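Pseudouridylate synthase RPUSD4, mitochondrial (Homo sapiens, PDB 5UBA) catalyses the isomerization of uridine to pseudouridine in mitochondrial RNAs, including the 16S ribosomal RNA, a modification needed for assembly of a functional mitochondrial ribosome. Local coordinates at residues K114-T119 and H253-I258; I29-K34 and E267-V272; P75-H80 and W94-A99; V179-L184 and L286-P291; Q171-Q176 and T195-Q200. All coordinates share one frame; numbering follows the deposited sequence. Where two conformers were deposited one is given.

Interaction 1 (K114-T119 and H253-I258); sequences KYWAIT and HARQLI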
# COMPACT_ATOMS: atom_id res chain seq x y z
N LYS A 114 6.48 -1.11 6.32
CA LYS A 114 7.29 -1.12 5.09
C LYS A 114 6.45 -1.61 3.92
O LYS A 114 5.77 -2.62 4.04
CB LYS A 114 8.50 -2.04 5.22
CG LYS A 114 9.47 -1.71 6.35
CD LYS A 114 10.19 -0.40 6.13
CE LYS A 114 11.34 -0.25 7.11
NZ LYS A 114 12.18 0.96 6.88
N TYR A 115 6.54 -0.90 2.80
CA TYR A 115 5.83 -1.26 1.59
C TYR A 115 6.84 -1.42 0.49
O TYR A 115 7.89 -0.79 0.50
CB TYR A 115 4.84 -0.19 1.19
CG TYR A 115 3.65 -0.03 2.10
CD1 TYR A 115 3.80 0.55 3.34
CD2 TYR A 115 2.38 -0.38 1.66
CE1 TYR A 115 2.71 0.74 4.17
CE2 TYR A 115 1.28 -0.22 2.49
CZ TYR A 115 1.46 0.37 3.72
OH TYR A 115 0.36 0.55 4.55
N TRP A 116 6.53 -2.28 -0.46
CA TRP A 116 7.32 -2.42 -1.68
C TRP A 116 6.46 -2.00 -2.85
O TRP A 116 5.28 -2.40 -2.95
CB TRP A 116 7.79 -3.85 -1.87
CG TRP A 116 8.96 -4.25 -1.00
CD1 TRP A 116 9.51 -3.56 0.06
CD2 TRP A 116 9.72 -5.44 -1.14
NE1 TRP A 116 10.57 -4.28 0.59
CE2 TRP A 116 10.71 -5.44 -0.12
CE3 TRP A 116 9.65 -6.51 -2.02
CZ2 TRP A 116 11.62 -6.48 0.02
CZ3 TRP A 116 10.58 -7.54 -1.88
CH2 TRP A 116 11.56 -7.51 -0.88
N ALA A 117 7.05 -1.24 -3.78
CA ALA A 117 6.37 -0.80 -4.98
C ALA A 117 7.30 -0.90 -6.16
O ALA A 117 8.50 -0.74 -6.03
CB ALA A 117 5.89 0.63 -4.85
N ILE A 118 6.72 -1.16 -7.33
CA ILE A 118 7.45 -0.96 -8.59
C ILE A 118 7.06 0.38 -9.12
O ILE A 118 5.88 0.71 -9.20
CB ILE A 118 7.10 -2.03 -9.63
CG1 ILE A 118 7.50 -3.40 -9.11
CG2 ILE A 118 7.80 -1.70 -10.97
CD1 ILE A 118 7.20 -4.52 -10.10
N THR A 119 8.07 1.17 -9.49
CA THR A 119 7.86 2.51 -10.02
C THR A 119 8.31 2.57 -11.45
O THR A 119 9.21 1.85 -11.88
CB THR A 119 8.58 3.62 -9.21
OG1 THR A 119 10.00 3.39 -9.22
CG2 THR A 119 8.09 3.61 -7.76
N HIS A 253 2.58 -3.21 -2.28
CA HIS A 253 2.49 -4.33 -1.36
C HIS A 253 2.93 -3.92 0.06
O HIS A 253 4.04 -3.38 0.23
CB HIS A 253 3.39 -5.45 -1.86
CG HIS A 253 3.42 -6.66 -0.99
ND1 HIS A 253 2.31 -7.47 -0.78
CD2 HIS A 253 4.44 -7.22 -0.31
CE1 HIS A 253 2.66 -8.48 -0.01
NE2 HIS A 253 3.94 -8.36 0.30
N ALA A 254 2.08 -4.23 1.04
CA ALA A 254 2.43 -4.06 2.45
C ALA A 254 3.29 -5.27 2.83
O ALA A 254 2.79 -6.38 3.09
CB ALA A 254 1.17 -3.96 3.31
N ARG A 255 4.60 -5.05 2.75
CA ARG A 255 5.60 -6.09 2.90
C ARG A 255 5.87 -6.50 4.32
O ARG A 255 6.09 -7.68 4.61
CB ARG A 255 6.90 -5.61 2.25
CG ARG A 255 8.09 -6.52 2.43
CD ARG A 255 7.90 -7.81 1.69
NE ARG A 255 9.15 -8.54 1.66
CZ ARG A 255 9.30 -9.71 1.05
NH1 ARG A 255 8.28 -10.30 0.43
NH2 ARG A 255 10.50 -10.30 1.06
N GLN A 256 5.97 -5.53 5.21
CA GLN A 256 6.40 -5.81 6.56
C GLN A 256 5.74 -4.87 7.57
O GLN A 256 5.56 -3.70 7.29
CB GLN A 256 7.92 -5.65 6.64
CG GLN A 256 8.56 -5.83 8.00
CD GLN A 256 10.07 -5.81 7.92
OE1 GLN A 256 10.65 -5.00 7.17
NE2 GLN A 256 10.73 -6.70 8.67
N LEU A 257 5.46 -5.40 8.77
CA LEU A 257 5.05 -4.62 9.93
C LEU A 257 5.86 -5.06 11.11
O LEU A 257 5.96 -6.26 11.35
CB LEU A 257 3.59 -4.89 10.29
CG LEU A 257 2.46 -4.25 9.52
CD1 LEU A 257 1.14 -4.61 10.18
CD2 LEU A 257 2.61 -2.72 9.46
N ILE A 258 6.42 -4.12 11.87
CA ILE A 258 7.11 -4.49 13.11
C ILE A 258 6.31 -3.82 14.23
O ILE A 258 6.23 -2.59 14.29
CB ILE A 258 8.59 -4.07 13.14
CG1 ILE A 258 9.33 -4.59 11.89
CG2 ILE A 258 9.24 -4.60 14.43
CD1 ILE A 258 10.76 -4.09 11.78
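His-253 and Trp-116 form an antiparallel hydrogen-bonded pair: Trp-116 N donates a hydrogen bond to His-253 O over 2.8 Å, and His-253 N donates one to Trp-116 O. The same His-253 O also receives a CA-H...O contact from Tyr-115 CA. Thr-87 and the carbonyl of Cys-273 hold the imidazole. Ala-254 comes next, its CB 3.8 Å from Tyr-115 CE2 on the other side of the sheet, where the Tyr-115 side chain is about 7 Å from that of Asp-83, the probable catalytic residue. At Arg-255 the register slips by one, and Arg-255 and Gln-256 both face Lys-114, a classic beta bulge in the central sheet of this RluA-family pseudouridine synthase domain. Lys-114 O accepts from Gln-256 N and, more weakly, from Arg-255 N. The Arg-255 side chain, bent by the turn about CB-CG (chi2 67°), lays CG over the five-membered ring of Trp-116 and the guanidinium over the six-membered one. Arg-255 CZ stands 4.0 Å from the centroid of the six-membered Trp-116 ring, planes 26° apart, a cation-pi stack. Gln-256 O accepts from Lys-114 N at 2.9 Å, nearly straight at 176°, and Gln-256 runs beside Lys-114; its NE2 turns to Asn-270.

Interaction 2 (I29-K34 and E267-V272); sequences ILHQDK and EELNLV
A histidine ring that takes a carboxylate oxygen at its edge and a leucine methyl over one face sets this contact apart: His-31 meets Asp-33 at the edge and Leu-269 over the face. The methyl Leu-269 CD1 sits 3.9 Å from the centroid of the His-31 ring, 22° off the normal, a CH-pi contact displaced toward the rim, where its nearest ring atom is CE1 of His-31. The other branch, Leu-269 CD2, reaches NE2 of His-31 at 3.8 Å, the two side chains stretching out from their strands to meet. Leu-271 comes in at about a right angle to His-31 and places its CD2 3.6 Å from His-31 CB. The imidazole reaches across because its CG lies opposite the main-chain nitrogen. Leu-30 and His-31 together face Val-38 as a classic beta bulge. The four-stranded antiparallel sheet that includes 31-32 and 36-41 packs by its edge strand against 269-272, a strand of the larger mixed sheet. Leu-271 continues inward onto Val-89 and Val-91. Within 29-34, His-31 NE2 donates to Asp-33 OD2 over 2.9 Å at 171°; the donor stands 55° out of the carboxylate plane, while the acceptor lies in the ring plane. Asp-33 OD1 meanwhile takes the backbone N-H groups of Asn-35 and Leu-36. The carboxylate thus fixes the ring's rotation, and its charge would probably polarise the imidazole that offers its face to the leucine.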
# COMPACT_ATOMS: atom_id res chain seq x y z
N ILE A 29 -2.92 -17.27 6.03
CA ILE A 29 -2.55 -16.66 7.31
C ILE A 29 -1.04 -16.64 7.50
O ILE A 29 -0.35 -17.63 7.28
CB ILE A 29 -3.25 -17.36 8.51
CG1 ILE A 29 -4.72 -16.94 8.55
CG2 ILE A 29 -2.59 -17.01 9.84
CD1 ILE A 29 -5.54 -17.73 9.53
N LEU A 30 -0.54 -15.47 7.89
CA LEU A 30 0.88 -15.24 8.10
C LEU A 30 1.35 -15.47 9.52
O LEU A 30 2.52 -15.77 9.75
CB LEU A 30 1.23 -13.79 7.72
CG LEU A 30 0.85 -13.39 6.31
CD1 LEU A 30 1.14 -11.91 6.12
CD2 LEU A 30 1.64 -14.18 5.30
N HIS A 31 0.45 -15.24 10.48
CA HIS A 31 0.77 -15.36 11.90
C HIS A 31 -0.50 -15.49 12.71
O HIS A 31 -1.48 -14.81 12.44
CB HIS A 31 1.53 -14.12 12.38
CG HIS A 31 1.82 -14.11 13.85
ND1 HIS A 31 2.91 -14.74 14.40
CD2 HIS A 31 1.13 -13.57 14.88
CE1 HIS A 31 2.89 -14.57 15.71
NE2 HIS A 31 1.82 -13.88 16.03
N GLN A 32 -0.46 -16.37 13.71
CA GLN A 32 -1.55 -16.53 14.65
C GLN A 32 -0.99 -16.67 16.05
O GLN A 32 -0.01 -17.41 16.27
CB GLN A 32 -2.36 -17.77 14.23
CG GLN A 32 -3.77 -17.76 14.74
CD GLN A 32 -4.69 -18.75 14.05
OE1 GLN A 32 -4.32 -19.42 13.06
NE2 GLN A 32 -5.90 -18.85 14.57
N ASP A 33 -1.58 -15.94 16.99
CA ASP A 33 -1.31 -16.17 18.42
C ASP A 33 -2.59 -15.94 19.21
O ASP A 33 -3.66 -15.77 18.62
CB ASP A 33 -0.10 -15.37 18.91
CG ASP A 33 -0.27 -13.86 18.82
OD1 ASP A 33 -1.38 -13.32 19.02
OD2 ASP A 33 0.77 -13.20 18.61
N LYS A 34 -2.52 -15.90 20.54
CA LYS A 34 -3.73 -15.73 21.35
C LYS A 34 -4.39 -14.37 21.14
O LYS A 34 -5.58 -14.25 21.37
CB LYS A 34 -3.45 -15.98 22.84
CG LYS A 34 -2.74 -14.85 23.56
CD LYS A 34 -2.29 -15.26 24.96
CE LYS A 34 -1.51 -14.14 25.62
N GLU A 267 8.81 -8.77 23.51
CA GLU A 267 9.61 -8.70 22.28
C GLU A 267 8.76 -8.39 21.05
O GLU A 267 7.55 -8.67 21.02
CB GLU A 267 10.32 -10.02 22.04
CG GLU A 267 11.19 -10.49 23.19
CD GLU A 267 12.08 -11.65 22.80
OE1 GLU A 267 11.59 -12.57 22.10
OE2 GLU A 267 13.28 -11.64 23.17
N GLU A 268 9.41 -7.84 20.04
CA GLU A 268 8.74 -7.31 18.84
C GLU A 268 8.15 -8.40 17.98
O GLU A 268 8.71 -9.48 17.87
CB GLU A 268 9.73 -6.55 17.96
CG GLU A 268 10.32 -5.30 18.55
CD GLU A 268 11.08 -4.50 17.52
OE1 GLU A 268 11.80 -5.10 16.68
OE2 GLU A 268 10.97 -3.26 17.54
N LEU A 269 7.03 -8.10 17.32
CA LEU A 269 6.48 -9.01 16.34
C LEU A 269 6.83 -8.45 14.96
O LEU A 269 6.45 -7.34 14.65
CB LEU A 269 4.97 -9.10 16.52
CG LEU A 269 4.24 -10.15 15.69
CD1 LEU A 269 4.88 -11.53 15.76
CD2 LEU A 269 2.79 -10.21 16.14
N ASN A 270 7.57 -9.22 14.17
CA ASN A 270 8.13 -8.79 12.90
C ASN A 270 7.47 -9.63 11.81
O ASN A 270 7.83 -10.78 11.59
CB ASN A 270 9.64 -8.98 12.94
CG ASN A 270 10.34 -8.45 11.70
OD1 ASN A 270 9.83 -8.53 10.58
ND2 ASN A 270 11.55 -7.90 11.90
N LEU A 271 6.48 -9.03 11.15
CA LEU A 271 5.59 -9.74 10.22
C LEU A 271 5.98 -9.41 8.81
O LEU A 271 6.11 -8.22 8.47
CB LEU A 271 4.14 -9.29 10.46
CG LEU A 271 3.61 -9.54 11.88
CD1 LEU A 271 2.41 -8.70 12.20
CD2 LEU A 271 3.23 -11.00 12.13
N VAL A 272 6.21 -10.42 7.97
CA VAL A 272 6.58 -10.19 6.57
C VAL A 272 5.73 -11.07 5.67
O VAL A 272 5.51 -12.24 6.01
CB VAL A 272 8.08 -10.45 6.34
CG1 VAL A 272 8.44 -10.35 4.85
CG2 VAL A 272 8.92 -9.49 7.17

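Interaction 3 (P75-H80 and W94-A99); sequences PLHLCH and WDKDMA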
# COMPACT_ATOMS: atom_id res chain seq x y z
N PRO A 75 -16.91 -11.86 16.36
CA PRO A 75 -16.11 -11.45 15.19
C PRO A 75 -14.69 -10.98 15.53
O PRO A 75 -14.45 -10.46 16.61
CB PRO A 75 -16.94 -10.31 14.58
CG PRO A 75 -18.35 -10.58 15.03
CD PRO A 75 -18.21 -11.16 16.40
N LEU A 76 -13.77 -11.21 14.60
CA LEU A 76 -12.46 -10.56 14.67
C LEU A 76 -12.66 -9.06 14.50
O LEU A 76 -13.68 -8.59 14.00
CB LEU A 76 -11.55 -11.15 13.58
CG LEU A 76 -10.97 -12.52 13.91
CD1 LEU A 76 -10.61 -13.33 12.67
CD2 LEU A 76 -9.72 -12.39 14.78
N HIS A 77 -11.67 -8.29 14.98
CA HIS A 77 -11.65 -6.84 14.93
C HIS A 77 -10.51 -6.31 14.07
O HIS A 77 -9.38 -6.78 14.15
CB HIS A 77 -11.45 -6.31 16.35
CG HIS A 77 -12.54 -6.72 17.27
ND1 HIS A 77 -13.66 -5.95 17.47
CD2 HIS A 77 -12.69 -7.83 18.03
CE1 HIS A 77 -14.47 -6.58 18.31
NE2 HIS A 77 -13.91 -7.72 18.66
N LEU A 78 -10.85 -5.28 13.31
CA LEU A 78 -9.87 -4.50 12.55
C LEU A 78 -8.94 -3.75 13.50
O LEU A 78 -9.38 -3.23 14.55
CB LEU A 78 -10.57 -3.45 11.68
CG LEU A 78 -11.49 -3.95 10.57
CD1 LEU A 78 -12.24 -2.79 9.93
CD2 LEU A 78 -10.72 -4.76 9.54
N CYS A 79 -7.66 -3.72 13.14
CA CYS A 79 -6.64 -2.91 13.85
C CYS A 79 -6.05 -1.75 13.06
O CYS A 79 -5.41 -0.89 13.65
CB CYS A 79 -5.51 -3.83 14.26
SG CYS A 79 -5.99 -5.13 15.43
N HIS A 80 -6.16 -1.80 11.75
CA HIS A 80 -5.63 -0.79 10.84
C HIS A 80 -6.19 -1.07 9.46
O HIS A 80 -6.80 -2.13 9.23
CB HIS A 80 -4.10 -0.80 10.81
CG HIS A 80 -3.51 -2.05 10.25
ND1 HIS A 80 -2.72 -2.04 9.11
CD2 HIS A 80 -3.55 -3.34 10.68
CE1 HIS A 80 -2.30 -3.27 8.88
NE2 HIS A 80 -2.83 -4.08 9.78
N TRP A 94 -8.57 -10.70 18.09
CA TRP A 94 -9.72 -11.39 18.70
C TRP A 94 -10.54 -10.51 19.65
O TRP A 94 -11.77 -10.56 19.64
CB TRP A 94 -9.20 -12.61 19.46
CG TRP A 94 -8.74 -13.69 18.58
CD1 TRP A 94 -7.47 -14.16 18.42
CD2 TRP A 94 -9.57 -14.48 17.72
NE1 TRP A 94 -7.46 -15.19 17.49
CE2 TRP A 94 -8.73 -15.39 17.04
CE3 TRP A 94 -10.94 -14.47 17.44
CZ2 TRP A 94 -9.24 -16.32 16.11
CZ3 TRP A 94 -11.44 -15.41 16.52
CH2 TRP A 94 -10.58 -16.30 15.87
N ASP A 95 -9.83 -9.69 20.45
CA ASP A 95 -10.41 -8.91 21.55
C ASP A 95 -10.51 -7.43 21.14
O ASP A 95 -9.57 -6.88 20.57
CB ASP A 95 -9.50 -9.08 22.78
CG ASP A 95 -10.02 -8.39 24.02
OD1 ASP A 95 -10.89 -8.95 24.71
OD2 ASP A 95 -9.53 -7.29 24.32
N LYS A 96 -11.64 -6.78 21.41
CA LYS A 96 -11.83 -5.37 21.06
C LYS A 96 -10.81 -4.45 21.72
O LYS A 96 -10.38 -3.46 21.10
CB LYS A 96 -13.24 -4.91 21.46
CG LYS A 96 -13.64 -3.57 20.88
CD LYS A 96 -15.16 -3.37 20.87
CE LYS A 96 -15.60 -2.55 19.67
NZ LYS A 96 -14.90 -1.24 19.61
N ASP A 97 -10.46 -4.73 22.97
CA ASP A 97 -9.50 -3.90 23.68
C ASP A 97 -8.11 -4.05 23.09
O ASP A 97 -7.38 -3.06 23.00
CB ASP A 97 -9.50 -4.18 25.18
CG ASP A 97 -10.78 -3.75 25.85
OD1 ASP A 97 -11.40 -2.75 25.43
OD2 ASP A 97 -11.16 -4.42 26.82
N MET A 98 -7.77 -5.25 22.64
CA MET A 98 -6.49 -5.45 21.95
C MET A 98 -6.48 -4.73 20.60
O MET A 98 -5.46 -4.12 20.22
CB MET A 98 -6.18 -6.94 21.77
CG MET A 98 -4.85 -7.24 21.07
SD MET A 98 -3.43 -6.47 21.89
CE MET A 98 -3.48 -7.21 23.52
N ALA A 99 -7.60 -4.78 19.87
CA ALA A 99 -7.74 -3.99 18.64
C ALA A 99 -7.48 -2.52 18.92
O ALA A 99 -6.75 -1.89 18.18
CB ALA A 99 -9.12 -4.16 18.00
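With chi1 near -78° in Leu-76 and -61° in His-77, each CG lies opposite its own carbonyl carbon, and the two side chains reach Trp-94 and Lys-96. The contact joins edge strand 77-78 of the four-stranded antiparallel sheet to the start of helix 96-107, which follows strand 89-93, the sheet neighbour of 77-78. Asp-95 is the N-cap of that helix: its OD2 accepts from Met-98 N at 3.2 Å through the anti lone pair and more weakly from Asp-97 N. Leu-76 puts CD2 over one face of the Trp-94 indole, 3.6 Å from the centroid of the six-membered ring and 14° off its normal, a CH-pi contact. The indole also stacks with His-69 and touches Val-37, so it belongs to the packing between this sheet and helix 57-69. The His-77 imidazole lies flat across the first turn of the helix, with Lys-96 CA 3.8 Å above its plane and over its centre. Lys-96 CB adds a CH-pi contact to the same face. Farther along, Ala-99 CB packs against His-77 CB at 3.6 Å, while Cys-79 SG approaches Ala-99 CA. At the rim of the imidazole, His-77 CD2 meets Trp-94 O in the ring plane, 3.3 Å away.

Interaction 4 (V179-L184 and L286-P291); sequences VLSSTL and LRLEMP
Ser-181 and Glu-289 make the direct polar link between the segments: Glu-289 N donates to Ser-181 OG over 2.9 Å at an almost straight 174°. The hydroxyl reaches the facing chain because it lies opposite the Ser-181 main-chain nitrogen (chi1 -178°). Two waters extend the polar contact. One donates to both Ser-182 O and Arg-287 O; the other donates to Leu-286 O and is hydrogen-bonded to Thr-183 OG1 at 2.7 Å; that hydroxyl takes the N-H groups of Ser-185 and Ser-186 in the turn beyond the strand. Van der Waals contacts flank these bonds. Leu-288 CD2 lies 3.6 Å from Ser-182 CA, and Thr-183 turns its methyl CG2 toward the helix end, 3.3 Å from Leu-286 O. At the other end the apolar Leu-180 side chain crosses that of Pro-291, with Leu-180 CD1 3.9 Å from Pro-291 CG. Arg-287, with positive phi (67°), closes helix 277-285 in a Schellman motif, and the chain then runs extended and roughly antiparallel to 180-183. Leu-180 and Ser-181 both face Leu-188 across a classic beta bulge with strand 186-193. The segment 286-291 thus lies along the end of strand 175-182, while Leu-286 is packed against helix 232-238 and Leu-180 and Pro-291 both reach Trp-116 of strand 112-120.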
# COMPACT_ATOMS: atom_id res chain seq x y z
N VAL A 179 15.52 2.91 -2.94
CA VAL A 179 15.53 2.00 -4.08
C VAL A 179 16.26 0.71 -3.68
O VAL A 179 17.38 0.77 -3.14
CB VAL A 179 16.20 2.64 -5.31
CG1 VAL A 179 16.47 1.60 -6.39
CG2 VAL A 179 15.35 3.80 -5.82
N LEU A 180 15.64 -0.43 -3.95
CA LEU A 180 16.22 -1.75 -3.70
C LEU A 180 16.88 -2.36 -4.94
O LEU A 180 17.86 -3.12 -4.82
CB LEU A 180 15.14 -2.71 -3.24
CG LEU A 180 14.44 -2.36 -1.92
CD1 LEU A 180 13.37 -3.40 -1.63
CD2 LEU A 180 15.48 -2.22 -0.80
N SER A 181 16.30 -2.07 -6.09
CA SER A 181 16.76 -2.58 -7.38
C SER A 181 16.31 -1.61 -8.44
O SER A 181 15.22 -1.03 -8.33
CB SER A 181 16.15 -3.96 -7.67
OG SER A 181 16.63 -4.48 -8.89
N SER A 182 17.11 -1.44 -9.50
CA SER A 182 16.73 -0.58 -10.59
C SER A 182 17.33 -0.99 -11.93
O SER A 182 18.38 -1.66 -11.99
CB SER A 182 17.04 0.89 -10.32
OG SER A 182 18.43 1.06 -10.09
N THR A 183 16.62 -0.60 -12.97
CA THR A 183 17.16 -0.63 -14.34
C THR A 183 17.40 0.82 -14.70
O THR A 183 17.65 1.62 -13.80
CB THR A 183 16.21 -1.36 -15.30
OG1 THR A 183 14.96 -0.65 -15.35
CG2 THR A 183 16.00 -2.77 -14.89
N LEU A 184 17.40 1.17 -15.98
CA LEU A 184 17.49 2.57 -16.36
C LEU A 184 16.11 3.20 -16.35
O LEU A 184 16.00 4.42 -16.43
CB LEU A 184 18.13 2.74 -17.74
CG LEU A 184 19.45 1.99 -17.95
CD1 LEU A 184 19.98 2.35 -19.33
CD2 LEU A 184 20.44 2.33 -16.85
N LEU A 286 10.50 -6.86 -15.86
CA LEU A 286 11.15 -5.57 -15.88
C LEU A 286 12.64 -5.64 -15.56
O LEU A 286 13.31 -4.62 -15.58
CB LEU A 286 10.45 -4.61 -14.90
CG LEU A 286 9.05 -4.21 -15.34
CD1 LEU A 286 8.33 -3.52 -14.20
CD2 LEU A 286 9.05 -3.33 -16.57
N ARG A 287 13.16 -6.84 -15.30
CA ARG A 287 14.58 -7.11 -15.02
C ARG A 287 15.07 -6.50 -13.74
O ARG A 287 16.22 -6.11 -13.61
CB ARG A 287 15.46 -6.71 -16.20
CG ARG A 287 14.93 -7.31 -17.50
CD ARG A 287 15.69 -6.80 -18.69
NE ARG A 287 15.08 -7.33 -19.92
CZ ARG A 287 15.55 -7.10 -21.14
NH1 ARG A 287 14.90 -7.61 -22.19
NH2 ARG A 287 16.64 -6.35 -21.34
N LEU A 288 14.14 -6.44 -12.78
CA LEU A 288 14.43 -6.03 -11.41
C LEU A 288 14.73 -7.25 -10.58
O LEU A 288 14.26 -8.34 -10.89
CB LEU A 288 13.25 -5.26 -10.84
CG LEU A 288 12.96 -3.94 -11.56
CD1 LEU A 288 11.61 -3.35 -11.18
CD2 LEU A 288 14.06 -2.92 -11.32
N GLU A 289 15.54 -7.08 -9.55
CA GLU A 289 15.97 -8.15 -8.70
C GLU A 289 15.40 -7.99 -7.30
O GLU A 289 15.19 -6.87 -6.83
CB GLU A 289 17.50 -8.14 -8.60
CG GLU A 289 18.20 -8.21 -9.95
CD GLU A 289 19.69 -8.45 -9.83
OE1 GLU A 289 20.49 -7.49 -10.03
OE2 GLU A 289 20.08 -9.60 -9.54
N MET A 290 15.20 -9.10 -6.62
CA MET A 290 14.92 -9.07 -5.18
C MET A 290 16.15 -8.60 -4.42
O MET A 290 17.28 -8.95 -4.81
CB MET A 290 14.54 -10.46 -4.69
CG MET A 290 13.26 -11.00 -5.30
SD MET A 290 11.84 -10.10 -4.63
CE MET A 290 11.57 -11.02 -3.12
N PRO A 291 15.97 -7.82 -3.34
CA PRO A 291 17.15 -7.43 -2.54
C PRO A 291 17.85 -8.65 -1.91
O PRO A 291 17.20 -9.68 -1.66
CB PRO A 291 16.57 -6.49 -1.47
CG PRO A 291 15.13 -6.88 -1.37
CD PRO A 291 14.71 -7.33 -2.74
O HOH W 1 18.09 -4.71 -12.26
O HOH W 2 13.00 -2.08 -16.57

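Interaction 5 (Q171-Q176 and T195-Q200); sequences QVAVTQ and TGIKHQ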
# COMPACT_ATOMS: atom_id res chain seq x y z
N GLN A 171 -2.16 18.39 5.53
CA GLN A 171 -1.80 17.41 6.54
C GLN A 171 -0.32 17.08 6.40
O GLN A 171 0.18 16.89 5.28
CB GLN A 171 -2.64 16.15 6.38
CG GLN A 171 -4.15 16.37 6.26
CD GLN A 171 -4.84 15.31 5.40
OE1 GLN A 171 -5.03 14.18 5.83
NE2 GLN A 171 -5.18 15.67 4.17
N VAL A 172 0.36 16.98 7.54
CA VAL A 172 1.78 16.62 7.58
C VAL A 172 1.89 15.20 7.00
O VAL A 172 1.10 14.34 7.34
CB VAL A 172 2.32 16.66 9.03
CG1 VAL A 172 3.75 16.15 9.10
CG2 VAL A 172 2.23 18.09 9.57
N ALA A 173 2.83 15.02 6.06
CA ALA A 173 3.00 13.75 5.36
C ALA A 173 4.48 13.52 5.13
O ALA A 173 5.16 14.37 4.53
CB ALA A 173 2.25 13.78 4.04
N VAL A 174 4.99 12.38 5.59
CA VAL A 174 6.39 12.04 5.50
C VAL A 174 6.51 10.58 5.09
O VAL A 174 5.99 9.68 5.76
CB VAL A 174 7.06 12.23 6.85
CG1 VAL A 174 8.51 11.83 6.79
CG2 VAL A 174 6.87 13.67 7.31
N THR A 175 7.25 10.36 4.01
CA THR A 175 7.55 9.04 3.46
C THR A 175 9.04 8.88 3.30
O THR A 175 9.66 9.68 2.58
CB THR A 175 6.91 8.91 2.06
OG1 THR A 175 5.51 9.12 2.16
CG2 THR A 175 7.19 7.54 1.46
N GLN A 176 9.63 7.88 3.93
CA GLN A 176 11.03 7.51 3.68
C GLN A 176 11.03 6.53 2.53
O GLN A 176 10.12 5.70 2.41
CB GLN A 176 11.67 6.91 4.93
CG GLN A 176 11.69 7.95 6.04
CD GLN A 176 12.24 7.48 7.36
OE1 GLN A 176 12.75 6.36 7.51
NE2 GLN A 176 12.17 8.36 8.36
N THR A 195 4.01 9.02 8.65
CA THR A 195 2.62 9.41 8.83
C THR A 195 1.71 8.38 8.15
O THR A 195 2.18 7.35 7.67
CB THR A 195 2.41 10.79 8.24
OG1 THR A 195 2.86 10.77 6.87
CG2 THR A 195 3.23 11.83 8.98
N GLY A 196 0.40 8.63 8.19
CA GLY A 196 -0.59 7.68 7.69
C GLY A 196 -1.69 8.33 6.90
O GLY A 196 -2.85 8.02 7.10
N ILE A 197 -1.30 9.22 5.99
CA ILE A 197 -2.25 10.06 5.23
C ILE A 197 -2.72 9.27 4.02
O ILE A 197 -1.94 8.54 3.40
CB ILE A 197 -1.59 11.39 4.80
CG1 ILE A 197 -1.19 12.22 6.04
CG2 ILE A 197 -2.48 12.20 3.87
CD1 ILE A 197 -2.30 12.46 7.04
N LYS A 198 -4.00 9.43 3.68
CA LYS A 198 -4.61 8.74 2.54
C LYS A 198 -3.81 8.93 1.25
O LYS A 198 -3.49 10.07 0.85
CB LYS A 198 -6.03 9.29 2.36
CG LYS A 198 -6.81 8.76 1.17
CD LYS A 198 -7.07 7.27 1.28
CE LYS A 198 -8.21 6.86 0.37
NZ LYS A 198 -8.55 5.45 0.66
N HIS A 199 -3.46 7.81 0.62
CA HIS A 199 -2.72 7.78 -0.64
C HIS A 199 -1.34 8.43 -0.59
O HIS A 199 -0.76 8.74 -1.62
CB HIS A 199 -3.54 8.36 -1.80
CG HIS A 199 -4.70 7.52 -2.17
ND1 HIS A 199 -5.63 7.93 -3.10
CD2 HIS A 199 -5.09 6.30 -1.75
CE1 HIS A 199 -6.54 6.98 -3.24
NE2 HIS A 199 -6.24 5.98 -2.43
N GLN A 200 -0.76 8.57 0.60
CA GLN A 200 0.49 9.33 0.68
C GLN A 200 1.61 8.70 -0.12
O GLN A 200 2.37 9.42 -0.72
CB GLN A 200 0.91 9.63 2.12
CG GLN A 200 1.57 8.55 2.93
CD GLN A 200 2.19 9.15 4.19
OE1 GLN A 200 1.45 9.55 5.08
NE2 GLN A 200 3.52 9.22 4.27
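Gln-200 and Thr-175 run alongside each other, head to tail, which brings the amide nitrogen NE2 of Gln-200 to Thr-175 OG1 at 2.9 Å, the hydroxyl 15° out of the amide plane. A second, weak bond runs from Gln-200 NE2 to Val-174 O. The hydroxyl of Thr-175 is also bonded to His-204. On the far side of the amide, Gln-200 OE1 is gripped by two donors in its carbonyl plane, Thr-195 OG1 at 2.6 Å and Ile-197 N. Together they pin the amide's rotation, and the one from Ile-197 N spans the type II turn 197-200 that leads into helix 200-209; in it Lys-198 forms a salt bridge with Asp-83, the probable catalytic aspartate. Thr-195 OG1, lodged between its own N and carbonyl carbon (chi1 55°), accepts from Val-174 N at 3.0 Å and 167°. Ile-197 lies aslant Gln-171: CD1 of Ile-197 touches Gln-171 OE1 at 3.4 Å, and CG1 of Ile-197 rests on Val-172 O.

How the interactions relate
Interactions 1, 2, 4 and 5 all reach the large mixed sheet, whereas interaction 3 joins the edge of the four-stranded sheet to helix 96-107. Interaction 1, nearest the chain's centre and built on paired strands, is partly buried, as are interactions 3, 4 and 5; interaction 2 is a surface contact of side chains, and its strand 269-272 is the neighbour of 252-259. Interactions 4 and 5 use opposite ends of strand 175-182, their centres 25 Å apart: a water-bridged loop at one, a glutamine network near the probable catalytic aspartate at the other. Trp-116 of interaction 1 touches Leu-180 and Pro-291 of interaction 4. Interaction 3 relies on ring faces.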